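Local coordinates for protein spherulin 3A (Physarum polycephalum, PDB 1HDF) that serves as a structural protein of the beta/gamma-crystallin family and binds two calcium ions in each crystallin domain, at residues G13-Y18 / S48-G53; A58-D63 / S92-A97. All coordinates share one frame; numbering follows the deposited sequence.

In the fold
Both interactions pair the first and last strands of a Greek key motif, and both are antiparallel pairs with a calcium site at one end. Interaction 1 (13-18 with 48-53) belongs to motif 1, interaction 2 (58-63 with 92-97) to motif 2. They lie in two different sheets whose inner faces meet, with centres about 11 Å apart. Val-15 and Leu-17 pack there on Met-94, and Val-15 also on Val-96. Both contacts are largely buried, but their outer faces differ. That of interaction 1 is mixed, with Lys-51 beside the Tyr-18 ring and hydrogen-bonded to Asn-9 of the N-terminal arm. That of interaction 2 packs mostly aromatic and aliphatic groups on a second subunit.

Interaction 1 of 2, residues G13-Y18 / S48-G53; sequences GEVFLY and SSVKVG. With CA (calcium ion), chain C.
The first and last strands of Greek key motif 1 pair here, beside a calcium site. Phe-16 and Lys-51 form a hydrogen-bonded pair, with Phe-16 N donating to Lys-51 O at 3.0 Å in the carbonyl plane. Near the metal, Ser-48 and Ser-49 both face Tyr-18, a classic beta bulge. Tyr-18 O takes an almost straight bond (177°) from Ser-48 N and a weak one from Ser-49 N. Ser-48 OG binds calcium at 2.3 Å. Lys-19, Val-46, Asp-89 and two waters complete the site, and Asn-88 also hydrogen-bonds this hydroxyl. Ser-49 OG, in the crowded position (chi1 64°), sits 3.0 Å from Tyr-18 CB and hydrogen-bonds to His-20 O. The extended chain of Lys-51 crosses the Tyr-18 ring obliquely, CD lying 3.4 Å from the ring's OH. Its NZ hydrogen-bonds to Asn-9 OD1. An alanine at Tyr-18 would probably leave the Lys-51 chain less firmly held, because the ring beside it is gone. On the inner face, Val-50 fits between Val-15 (CG1 to CG1 3.7 Å) and Leu-17 (Val-50 CG2 to Leu-17 CD2 3.9 Å). A strand pair ending in a serine ligand to calcium is characteristic of calcium-binding beta/gamma-crystallin domains.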
ATOM      1  N   GLY A  13      -9.004 -10.130  -5.553  1.00 13.61           N
ATOM      2  CA  GLY A  13      -8.318  -8.853  -5.630  1.00 13.23           C
ATOM      3  C   GLY A  13      -8.318  -8.218  -7.011  1.00 12.84           C
ATOM      4  O   GLY A  13      -7.692  -7.180  -7.221  1.00 11.88           O
ATOM      5  N   GLU A  14      -9.010  -8.842  -7.959  1.00 13.03           N
ATOM      6  CA  GLU A  14      -9.073  -8.294  -9.309  1.00 13.38           C
ATOM      7  C   GLU A  14     -10.484  -7.889  -9.680  1.00 12.61           C
ATOM      8  O   GLU A  14     -11.459  -8.525  -9.278  1.00 12.17           O
ATOM      9  CB  GLU A  14      -8.605  -9.304 -10.347  1.00 13.80           C
ATOM     10  CG  GLU A  14      -7.307  -9.996 -10.041  1.00 15.42           C
ATOM     11  CD  GLU A  14      -6.913 -10.944 -11.155  1.00 16.04           C
ATOM     12  OE1 GLU A  14      -7.780 -11.713 -11.633  1.00 15.72           O
ATOM     13  OE2 GLU A  14      -5.733 -10.919 -11.557  1.00 17.81           O
ATOM     14  N   VAL A  15     -10.576  -6.823 -10.460  1.00 11.83           N
ATOM     15  CA  VAL A  15     -11.853  -6.328 -10.931  1.00 10.50           C
ATOM     16  C   VAL A  15     -11.676  -6.026 -12.408  1.00 10.37           C
ATOM     17  O   VAL A  15     -10.738  -5.331 -12.796  1.00  9.21           O
ATOM     18  CB  VAL A  15     -12.272  -5.040 -10.198  1.00  9.98           C
ATOM     19  CG1 VAL A  15     -13.571  -4.508 -10.802  1.00 10.91           C
ATOM     20  CG2 VAL A  15     -12.457  -5.325  -8.714  1.00  9.58           C
ATOM     21  N   PHE A  16     -12.566  -6.570 -13.228  1.00  9.81           N
ATOM     22  CA  PHE A  16     -12.503  -6.354 -14.664  1.00  8.92           C
ATOM     23  C   PHE A  16     -13.519  -5.300 -15.044  1.00  8.49           C
ATOM     24  O   PHE A  16     -14.701  -5.444 -14.745  1.00  8.89           O
ATOM     25  CB  PHE A  16     -12.818  -7.644 -15.431  1.00  7.33           C
ATOM     26  CG  PHE A  16     -11.763  -8.708 -15.318  1.00  6.66           C
ATOM     27  CD1 PHE A  16     -10.495  -8.418 -14.804  1.00  7.40           C
ATOM     28  CD2 PHE A  16     -12.028 -10.009 -15.757  1.00  6.12           C
ATOM     29  CE1 PHE A  16      -9.504  -9.416 -14.728  1.00  7.32           C
ATOM     30  CE2 PHE A  16     -11.051 -11.010 -15.686  1.00  6.94           C
ATOM     31  CZ  PHE A  16      -9.784 -10.713 -15.171  1.00  5.80           C
ATOM     32  N   LEU A  17     -13.048  -4.242 -15.697  1.00  9.01           N
ATOM     33  CA  LEU A  17     -13.902  -3.149 -16.138  1.00  9.52           C
ATOM     34  C   LEU A  17     -14.007  -3.220 -17.663  1.00 10.59           C
ATOM     35  O   LEU A  17     -12.994  -3.290 -18.352  1.00 11.01           O
ATOM     36  CB  LEU A  17     -13.300  -1.806 -15.706  1.00  7.43           C
ATOM     37  CG  LEU A  17     -13.083  -1.624 -14.196  1.00  8.27           C
ATOM     38  CD1 LEU A  17     -12.462  -0.257 -13.912  1.00  6.79           C
ATOM     39  CD2 LEU A  17     -14.423  -1.781 -13.454  1.00  6.61           C
ATOM     40  N   TYR A  18     -15.230  -3.213 -18.181  1.00 11.17           N
ATOM     41  CA  TYR A  18     -15.445  -3.288 -19.621  1.00 10.72           C
ATOM     42  C   TYR A  18     -16.112  -2.026 -20.145  1.00 11.02           C
ATOM     43  O   TYR A  18     -17.024  -1.489 -19.515  1.00 10.78           O
ATOM     44  CB  TYR A  18     -16.310  -4.499 -19.965  1.00 10.98           C
ATOM     45  CG  TYR A  18     -15.791  -5.806 -19.416  1.00 10.12           C
ATOM     46  CD1 TYR A  18     -15.962  -6.137 -18.074  1.00 10.49           C
ATOM     47  CD2 TYR A  18     -15.126  -6.712 -20.243  1.00  9.52           C
ATOM     48  CE1 TYR A  18     -15.482  -7.344 -17.565  1.00  9.30           C
ATOM     49  CE2 TYR A  18     -14.643  -7.915 -19.749  1.00  8.89           C
ATOM     50  CZ  TYR A  18     -14.820  -8.226 -18.409  1.00 10.19           C
ATOM     51  OH  TYR A  18     -14.310  -9.404 -17.912  1.00 12.60           O
ATOM     52  N   SER A  48     -19.109   0.256 -18.619  1.00 12.81           N
ATOM     53  CA  SER A  48     -20.508  -0.124 -18.725  1.00 12.67           C
ATOM     54  C   SER A  48     -20.869  -1.445 -18.050  1.00 12.36           C
ATOM     55  O   SER A  48     -22.033  -1.663 -17.730  1.00 11.65           O
ATOM     56  CB  SER A  48     -20.913  -0.154 -20.196  1.00 13.06           C
ATOM     57  OG  SER A  48     -20.770   1.142 -20.757  1.00 13.72           O
ATOM     58  N   SER A  49     -19.883  -2.321 -17.853  1.00 11.93           N
ATOM     59  CA  SER A  49     -20.099  -3.611 -17.190  1.00 11.63           C
ATOM     60  C   SER A  49     -18.915  -3.940 -16.273  1.00 11.55           C
ATOM     61  O   SER A  49     -17.794  -3.484 -16.501  1.00 12.59           O
ATOM     62  CB  SER A  49     -20.306  -4.737 -18.215  1.00 11.02           C
ATOM     63  OG  SER A  49     -19.157  -4.941 -19.014  1.00 12.15           O
ATOM     64  N   VAL A  50     -19.165  -4.739 -15.236  1.00 11.53           N
ATOM     65  CA  VAL A  50     -18.119  -5.075 -14.272  1.00  9.22           C
ATOM     66  C   VAL A  50     -18.155  -6.514 -13.746  1.00  9.42           C
ATOM     67  O   VAL A  50     -19.204  -7.146 -13.703  1.00  9.21           O
ATOM     68  CB  VAL A  50     -18.200  -4.128 -13.040  1.00  8.44           C
ATOM     69  CG1 VAL A  50     -17.036  -4.390 -12.085  1.00  7.39           C
ATOM     70  CG2 VAL A  50     -18.216  -2.682 -13.495  1.00  8.73           C
ATOM     71  N   LYS A  51     -16.990  -7.009 -13.336  1.00  8.52           N
ATOM     72  CA  LYS A  51     -16.851  -8.336 -12.758  1.00  8.23           C
ATOM     73  C   LYS A  51     -15.935  -8.215 -11.545  1.00  8.50           C
ATOM     74  O   LYS A  51     -14.837  -7.665 -11.641  1.00 10.73           O
ATOM     75  CB  LYS A  51     -16.233  -9.310 -13.761  1.00  7.76           C
ATOM     76  CG  LYS A  51     -17.162  -9.786 -14.854  1.00  7.31           C
ATOM     77  CD  LYS A  51     -16.446 -10.792 -15.733  1.00  6.03           C
ATOM     78  CE  LYS A  51     -17.411 -11.533 -16.659  1.00  6.40           C
ATOM     79  NZ  LYS A  51     -16.687 -12.511 -17.534  1.00  5.10           N
ATOM     80  N   VAL A  52     -16.381  -8.725 -10.403  1.00  8.21           N
ATOM     81  CA  VAL A  52     -15.580  -8.665  -9.182  1.00  8.91           C
ATOM     82  C   VAL A  52     -15.196 -10.079  -8.750  1.00 10.21           C
ATOM     83  O   VAL A  52     -16.046 -10.981  -8.678  1.00  9.42           O
ATOM     84  CB  VAL A  52     -16.345  -7.959  -8.029  1.00  8.35           C
ATOM     85  CG1 VAL A  52     -15.388  -7.673  -6.873  1.00 10.35           C
ATOM     86  CG2 VAL A  52     -16.966  -6.655  -8.524  1.00  8.48           C
ATOM     87  N   GLY A  53     -13.910 -10.266  -8.461  1.00 10.86           N
ATOM     88  CA  GLY A  53     -13.423 -11.576  -8.071  1.00 11.02           C
ATOM     89  C   GLY A  53     -13.852 -12.052  -6.698  1.00 12.06           C
ATOM     90  O   GLY A  53     -14.480 -11.307  -5.944  1.00 11.48           O
TER
HETATM   91 CA    CA C1101     -19.415   2.526 -21.971  1.00 17.92          CA
HETATM   92  O   HOH W   1     -18.332   4.108 -23.556  1.00  8.99           O
HETATM   93  O   HOH W   2     -21.499   2.669 -23.576  1.00 26.58           O

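Interaction 2 of 2, residues A58-D63 / S92-A97; sequences AFIFKD and SSMIVA. With CA (calcium ion), chain D.
Strands 58-61 and 93-97 run antiparallel, hydrogen-bonded edge to edge, and build two unlike faces of the sheet. Phe-59 and Ile-95 are a hydrogen-bonded pair, with Phe-59 N reaching Ile-95 O at 2.9 Å. Their CB atoms stand side by side, and the Phe-59 ring turns an edge, in plane, to Ile-95 O. Two residues on, the Phe-61 ring likewise turns an edge, in plane, to Ser-93 O, with CD1 at 3.7 Å and CG anti to the carbonyl carbon (chi1 -58°). Met-94 CA also lies at that edge.

On the face of Ala-58, Ile-60, Met-94 and Val-96 the bump is selenomethionine Met-94. Its CG lies anti to N (chi1 176°) and passes 3.3 Å from Phe-59 O. The Met-94 side chain crosses Ile-60 obliquely, and SE rests on Ile-60 CG2 at 3.7 Å. The chain bends at chi3, and its end leads away from strand 58-61, CE packing against Val-15 and Leu-17 of the other sheet.

At the calcium end two serine hydroxyls meet a backbone oxygen or the metal. Ser-93 OG takes the crowded position (chi1 63°), which aims it at Asp-63 O, and it donates a 2.7 Å bond there. Ser-92 OG and Lys-62 O both bind calcium, each at 2.4 Å. Asp-45, Ala-90 and three waters fill the site, and one water donates to Asp-63 OD1. Asn-44 hydrogen-bonds Ser-92 OG.

Strand 70-73 flanks 58-61, giving Leu-73 to Ala-58 and Ile-71 to Ile-60, while strand 33-34 of motif 1 borders 93-97. Phe-59 and Ile-95 pack on Ile-95 and Phe-59 of the second subunit.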
ATOM      1  N   ALA A  58     -15.792  -4.201  -4.231  1.00 13.31           N
ATOM      2  CA  ALA A  58     -15.430  -3.116  -5.119  1.00 12.99           C
ATOM      3  C   ALA A  58     -16.368  -1.942  -4.883  1.00 12.62           C
ATOM      4  O   ALA A  58     -17.582  -2.115  -4.778  1.00 12.96           O
ATOM      5  CB  ALA A  58     -15.516  -3.572  -6.558  1.00 13.77           C
ATOM      6  N   PHE A  59     -15.796  -0.751  -4.779  1.00 11.46           N
ATOM      7  CA  PHE A  59     -16.581   0.456  -4.577  1.00 11.38           C
ATOM      8  C   PHE A  59     -16.306   1.410  -5.742  1.00 11.93           C
ATOM      9  O   PHE A  59     -15.192   1.915  -5.905  1.00 11.90           O
ATOM     10  CB  PHE A  59     -16.215   1.105  -3.240  1.00 11.97           C
ATOM     11  CG  PHE A  59     -16.471   0.220  -2.043  1.00 11.50           C
ATOM     12  CD1 PHE A  59     -15.570  -0.780  -1.691  1.00 11.11           C
ATOM     13  CD2 PHE A  59     -17.629   0.368  -1.289  1.00 10.86           C
ATOM     14  CE1 PHE A  59     -15.819  -1.623  -0.599  1.00 10.73           C
ATOM     15  CE2 PHE A  59     -17.887  -0.468  -0.198  1.00 11.44           C
ATOM     16  CZ  PHE A  59     -16.977  -1.467   0.144  1.00 10.28           C
ATOM     17  N   ILE A  60     -17.324   1.637  -6.560  1.00 12.76           N
ATOM     18  CA  ILE A  60     -17.196   2.513  -7.718  1.00 12.55           C
ATOM     19  C   ILE A  60     -17.828   3.877  -7.434  1.00 12.97           C
ATOM     20  O   ILE A  60     -18.948   3.958  -6.941  1.00 12.97           O
ATOM     21  CB  ILE A  60     -17.859   1.861  -8.947  1.00 12.78           C
ATOM     22  CG1 ILE A  60     -19.303   1.471  -8.609  1.00 12.15           C
ATOM     23  CG2 ILE A  60     -17.066   0.634  -9.372  1.00  7.39           C
ATOM     24  CD1 ILE A  60     -20.064   0.878  -9.776  1.00 16.70           C
ATOM     25  N   PHE A  61     -17.097   4.943  -7.751  1.00 13.74           N
ATOM     26  CA  PHE A  61     -17.556   6.310  -7.506  1.00 13.36           C
ATOM     27  C   PHE A  61     -17.781   7.106  -8.775  1.00 14.29           C
ATOM     28  O   PHE A  61     -17.044   6.956  -9.754  1.00 13.94           O
ATOM     29  CB  PHE A  61     -16.543   7.041  -6.624  1.00 11.38           C
ATOM     30  CG  PHE A  61     -16.301   6.358  -5.325  1.00 11.75           C
ATOM     31  CD1 PHE A  61     -15.583   5.162  -5.281  1.00 10.31           C
ATOM     32  CD2 PHE A  61     -16.872   6.847  -4.153  1.00  9.78           C
ATOM     33  CE1 PHE A  61     -15.446   4.463  -4.097  1.00  9.93           C
ATOM     34  CE2 PHE A  61     -16.741   6.154  -2.962  1.00  9.37           C
ATOM     35  CZ  PHE A  61     -16.029   4.961  -2.930  1.00 10.45           C
ATOM     36  N   LYS A  62     -18.788   7.973  -8.751  1.00 14.52           N
ATOM     37  CA  LYS A  62     -19.097   8.772  -9.922  1.00 15.86           C
ATOM     38  C   LYS A  62     -18.006   9.780 -10.212  1.00 16.93           C
ATOM     39  O   LYS A  62     -17.740  10.089 -11.369  1.00 17.75           O
ATOM     40  CB  LYS A  62     -20.424   9.501  -9.743  1.00 16.81           C
ATOM     41  CG  LYS A  62     -20.848  10.271 -10.982  1.00 17.53           C
ATOM     42  CD  LYS A  62     -22.345  10.500 -10.992  1.00 19.79           C
ATOM     43  CE  LYS A  62     -22.816  10.921 -12.369  1.00 20.61           C
ATOM     44  NZ  LYS A  62     -24.285  11.150 -12.399  1.00 22.85           N
ATOM     45  N   ASP A  63     -17.377  10.296  -9.161  1.00 16.38           N
ATOM     46  CA  ASP A  63     -16.315  11.276  -9.322  1.00 16.41           C
ATOM     47  C   ASP A  63     -14.964  10.707  -8.913  1.00 16.07           C
ATOM     48  O   ASP A  63     -14.870   9.597  -8.396  1.00 15.65           O
ATOM     49  CB  ASP A  63     -16.610  12.529  -8.488  1.00 16.34           C
ATOM     50  CG  ASP A  63     -17.929  13.180  -8.861  1.00 17.60           C
ATOM     51  OD1 ASP A  63     -18.317  13.092 -10.042  1.00 18.30           O
ATOM     52  OD2 ASP A  63     -18.571  13.791  -7.981  1.00 18.74           O
ATOM     53  N   SER A  92     -15.382   7.338 -11.991  1.00 17.69           N
ATOM     54  CA  SER A  92     -14.138   8.086 -12.084  1.00 16.71           C
ATOM     55  C   SER A  92     -13.102   7.717 -11.029  1.00 16.89           C
ATOM     56  O   SER A  92     -12.018   8.292 -10.996  1.00 16.18           O
ATOM     57  CB  SER A  92     -14.435   9.582 -12.031  1.00 17.39           C
ATOM     58  OG  SER A  92     -15.312   9.963 -13.084  1.00 16.29           O
ATOM     59  N   SER A  93     -13.445   6.768 -10.162  1.00 16.29           N
ATOM     60  CA  SER A  93     -12.531   6.285  -9.128  1.00 14.91           C
ATOM     61  C   SER A  93     -13.092   4.973  -8.585  1.00 14.34           C
ATOM     62  O   SER A  93     -14.273   4.674  -8.757  1.00 14.56           O
ATOM     63  CB  SER A  93     -12.348   7.316  -7.995  1.00 13.47           C
ATOM     64  OG  SER A  93     -13.545   7.583  -7.292  1.00 13.94           O
HETATM   65  N   MSE A  94     -12.248   4.184  -7.936  1.00 13.41           N
HETATM   66  CA  MSE A  94     -12.702   2.912  -7.423  1.00 13.03           C
HETATM   67  C   MSE A  94     -11.756   2.360  -6.369  1.00 12.31           C
HETATM   68  O   MSE A  94     -10.553   2.591  -6.429  1.00 12.12           O
HETATM   69  CB  MSE A  94     -12.841   1.924  -8.590  1.00 14.22           C
HETATM   70  CG  MSE A  94     -13.220   0.504  -8.199  1.00 15.57           C
HETATM   71 SE   MSE A  94     -13.621  -0.638  -9.725  1.00 20.41          SE
HETATM   72  CE  MSE A  94     -11.820  -1.063 -10.253  1.00 13.43           C
ATOM     73  N   ILE A  95     -12.326   1.652  -5.398  1.00 11.99           N
ATOM     74  CA  ILE A  95     -11.573   1.015  -4.321  1.00 11.02           C
ATOM     75  C   ILE A  95     -11.784  -0.495  -4.423  1.00 11.49           C
ATOM     76  O   ILE A  95     -12.922  -0.970  -4.515  1.00 11.39           O
ATOM     77  CB  ILE A  95     -12.062   1.477  -2.918  1.00 10.40           C
ATOM     78  CG1 ILE A  95     -11.621   2.918  -2.653  1.00 11.13           C
ATOM     79  CG2 ILE A  95     -11.496   0.566  -1.844  1.00  9.87           C
ATOM     80  CD1 ILE A  95     -12.133   3.495  -1.353  1.00 16.70           C
ATOM     81  N   VAL A  96     -10.688  -1.243  -4.431  1.00 10.65           N
ATOM     82  CA  VAL A  96     -10.763  -2.697  -4.499  1.00 10.19           C
ATOM     83  C   VAL A  96     -10.181  -3.215  -3.193  1.00 11.10           C
ATOM     84  O   VAL A  96      -8.999  -3.008  -2.910  1.00 10.62           O
ATOM     85  CB  VAL A  96      -9.940  -3.262  -5.678  1.00 10.49           C
ATOM     86  CG1 VAL A  96     -10.043  -4.777  -5.694  1.00 10.39           C
ATOM     87  CG2 VAL A  96     -10.438  -2.679  -7.001  1.00  9.97           C
ATOM     88  N   ALA A  97     -11.014  -3.871  -2.394  1.00 11.07           N
ATOM     89  CA  ALA A  97     -10.574  -4.391  -1.104  1.00 11.27           C
ATOM     90  C   ALA A  97     -10.849  -5.879  -0.963  1.00 12.34           C
ATOM     91  O   ALA A  97     -11.900  -6.372  -1.377  1.00 13.43           O
ATOM     92  CB  ALA A  97     -11.255  -3.620   0.020  1.00 10.58           C
TER
HETATM   93 CA    CA D1102     -17.486  10.736 -13.628  1.00 24.82          CA
HETATM   94  O   HOH W   3     -17.326  13.203 -12.456  1.00 27.04           O
HETATM   95  O   HOH W   4     -16.265  12.797 -14.727  1.00  3.17           O
HETATM   96  O   HOH W   5     -19.993  11.727 -14.305  1.00 21.03           O